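Local coordinates for 4-alpha-glucanotransferase (Corynebacterium glutamicum, PDB 5B68), which is an amylomaltase-type carbohydrate-active enzyme built round a TIM-barrel domain, with a beta-sandwich domain toward its N-terminus, at residues A[442-445]-A[446-450]. Sequence-based numbering, arbitrary orientation.
With SO4 (sulfate ion), chain K; SO4 (sulfate ion), chain F.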
loop_
_atom_site.group_PDB
_atom_site.type_symbol
_atom_site.label_atom_id
_atom_site.label_comp_id
_atom_site.label_asym_id
_atom_site.label_seq_id
_atom_site.Cartn_x
_atom_site.Cartn_y
_atom_site.Cartn_z
ATOM N N PRO A 442 14.225 -5.564 0.585
ATOM C CA PRO A 442 13.347 -4.555 1.239
ATOM C C PRO A 442 11.848 -4.647 0.848
ATOM O O PRO A 442 10.965 -4.413 1.680
ATOM C CB PRO A 442 13.966 -3.267 0.779
ATOM C CG PRO A 442 15.451 -3.594 0.703
ATOM C CD PRO A 442 15.381 -4.904 -0.020
ATOM N N TRP A 443 11.599 -5.036 -0.398
ATOM C CA TRP A 443 10.212 -5.239 -0.906
ATOM C C TRP A 443 9.632 -6.496 -0.218
ATOM O O TRP A 443 8.506 -6.490 0.331
ATOM C CB TRP A 443 10.250 -5.403 -2.419
ATOM C CG TRP A 443 8.958 -5.674 -3.110
ATOM C CD1 TRP A 443 8.771 -6.593 -4.076
ATOM C CD2 TRP A 443 7.733 -4.938 -3.021
ATOM N NE1 TRP A 443 7.478 -6.564 -4.524
ATOM C CE2 TRP A 443 6.841 -5.511 -3.948
ATOM C CE3 TRP A 443 7.304 -3.853 -2.264
ATOM C CZ2 TRP A 443 5.522 -5.073 -4.093
ATOM C CZ3 TRP A 443 6.030 -3.416 -2.385
ATOM C CH2 TRP A 443 5.127 -4.015 -3.330
ATOM N N ARG A 444 10.403 -7.624 -0.208
ATOM C CA ARG A 444 10.012 -8.779 0.533
ATOM C C ARG A 444 9.638 -8.474 2.009
ATOM O O ARG A 444 8.609 -8.942 2.504
ATOM C CB ARG A 444 11.142 -9.852 0.588
ATOM C CG ARG A 444 10.687 -11.105 1.330
ATOM C CD ARG A 444 11.848 -12.080 1.513
ATOM N NE ARG A 444 12.742 -11.618 2.541
ATOM C CZ ARG A 444 13.894 -12.217 2.886
ATOM N NH1 ARG A 444 14.287 -13.307 2.244
ATOM N NH2 ARG A 444 14.697 -11.676 3.834
ATOM N N ASN A 445 10.513 -7.737 2.695
ATOM C CA ASN A 445 10.358 -7.596 4.131
ATOM C C ASN A 445 9.126 -6.730 4.477
ATOM O O ASN A 445 8.398 -7.076 5.447
ATOM C CB ASN A 445 11.631 -7.012 4.733
ATOM C CG ASN A 445 12.777 -8.034 4.758
ATOM O OD1 ASN A 445 12.600 -9.192 4.463
ATOM N ND2 ASN A 445 13.925 -7.582 5.161
ATOM N N LEU A 446 8.882 -5.657 3.721
ATOM C CA LEU A 446 7.691 -4.848 3.993
ATOM C C LEU A 446 6.413 -5.686 3.715
ATOM O O LEU A 446 5.481 -5.717 4.550
ATOM C CB LEU A 446 7.725 -3.529 3.308
ATOM C CG LEU A 446 7.361 -3.439 1.839
ATOM C CD1 LEU A 446 5.860 -3.332 1.569
ATOM C CD2 LEU A 446 8.086 -2.295 1.253
ATOM N N LEU A 447 6.423 -6.450 2.616
ATOM C CA LEU A 447 5.294 -7.282 2.314
ATOM C C LEU A 447 5.037 -8.345 3.364
ATOM O O LEU A 447 3.860 -8.641 3.750
ATOM C CB LEU A 447 5.415 -7.932 0.920
ATOM C CG LEU A 447 5.319 -7.045 -0.295
ATOM C CD1 LEU A 447 5.783 -7.734 -1.587
ATOM C CD2 LEU A 447 3.868 -6.569 -0.426
ATOM N N ARG A 448 6.099 -9.036 3.770
ATOM C CA ARG A 448 5.905 -10.066 4.718
ATOM C C ARG A 448 5.294 -9.523 6.063
ATOM O O ARG A 448 4.473 -10.172 6.669
ATOM C CB ARG A 448 7.238 -10.755 5.004
ATOM C CG ARG A 448 7.107 -11.894 5.930
ATOM C CD ARG A 448 8.240 -12.839 5.790
ATOM N NE ARG A 448 8.350 -13.407 4.455
ATOM C CZ ARG A 448 9.234 -14.332 4.130
ATOM N NH1 ARG A 448 10.079 -14.785 5.056
ATOM N NH2 ARG A 448 9.308 -14.812 2.888
ATOM N N THR A 449 5.711 -8.349 6.497
ATOM C CA THR A 449 5.143 -7.734 7.697
ATOM C C THR A 449 3.658 -7.314 7.487
ATOM O O THR A 449 2.796 -7.640 8.314
ATOM C CB THR A 449 5.989 -6.588 8.166
ATOM O OG1 THR A 449 7.290 -7.110 8.517
ATOM C CG2 THR A 449 5.360 -5.931 9.377
ATOM N N VAL A 450 3.367 -6.724 6.348
ATOM C CA VAL A 450 2.007 -6.299 6.001
ATOM C C VAL A 450 1.065 -7.484 5.992
ATOM O O VAL A 450 -0.044 -7.405 6.507
ATOM C CB VAL A 450 1.911 -5.455 4.689
ATOM C CG1 VAL A 450 0.478 -5.134 4.347
ATOM C CG2 VAL A 450 2.684 -4.182 4.795
HETATM S S SO4 K . 17.510 -14.121 3.637
HETATM O O1 SO4 K . 17.999 -15.355 4.310
HETATM O O2 SO4 K . 18.624 -13.329 3.050
HETATM O O3 SO4 K . 16.588 -14.493 2.517
HETATM O O4 SO4 K . 16.866 -13.323 4.710
HETATM S S SO4 F . 9.132 -15.816 9.019
HETATM O O1 SO4 F . 10.334 -16.281 9.760
HETATM O O2 SO4 F . 8.797 -16.755 7.938
HETATM O O3 SO4 F . 9.461 -14.451 8.476
HETATM O O4 SO4 F . 7.995 -15.882 9.928
#
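Leu-447 lays its CD1 methyl over one face of the Trp-443 indole, 3.6 Å from the centroid of the five-membered ring and 19° off the ring normal, which meets the criteria of a CH-pi contact between residues i and i+4 of helix 441-452. In the tryptophan, CG anti to the backbone N (chi1 178°) directs the indole toward the next turn, where the methyl meets it. Leu-446 approaches differently: its CD2 lies near the ring plane, at the edge, 3.9 Å from Trp-443 CE3. At the polar end of the indole, NE1 is hydrogen-bonded to the carbonyl oxygen of Leu-490, and Leu-387 of strand 382-387 packs against all three apolar side chains.

Backbone bonding is regular alpha-helical, as the i to i+4 pairing of the amides of Leu-446, Leu-447, Arg-448 and Thr-449 with the carbonyls of 442-445 shows; the bond from Arg-448 N to Arg-444 O measures 2.8 Å.

Arg-444 and Arg-448 run side by side in the same direction, their guanidinium planes 30° apart, with Arg-444 CD 4.0 Å from Arg-448 NH2 over a face of the latter group. Asn-445 OD1 accepts a hydrogen bond from Arg-444 NE at 3.1 Å, almost exactly in the guanidinium plane, while NH1 and NH2 of Arg-444 grip two oxygens of one sulfate, the NH1 bond to O3 being 2.6 Å. Arg-448 NH2 forms a salt bridge with Glu-497 OE2, and its NH1 a weak bond to O3 of a second sulfate.

The chemistry thus divides the helix into an apolar side packed against barrel strands 382-387 and 456-459 and helix 487-500, and a cationic side where Glu-497 and the two sulfates, probably from the crystallisation liquor, would offset the neighbouring positive charges.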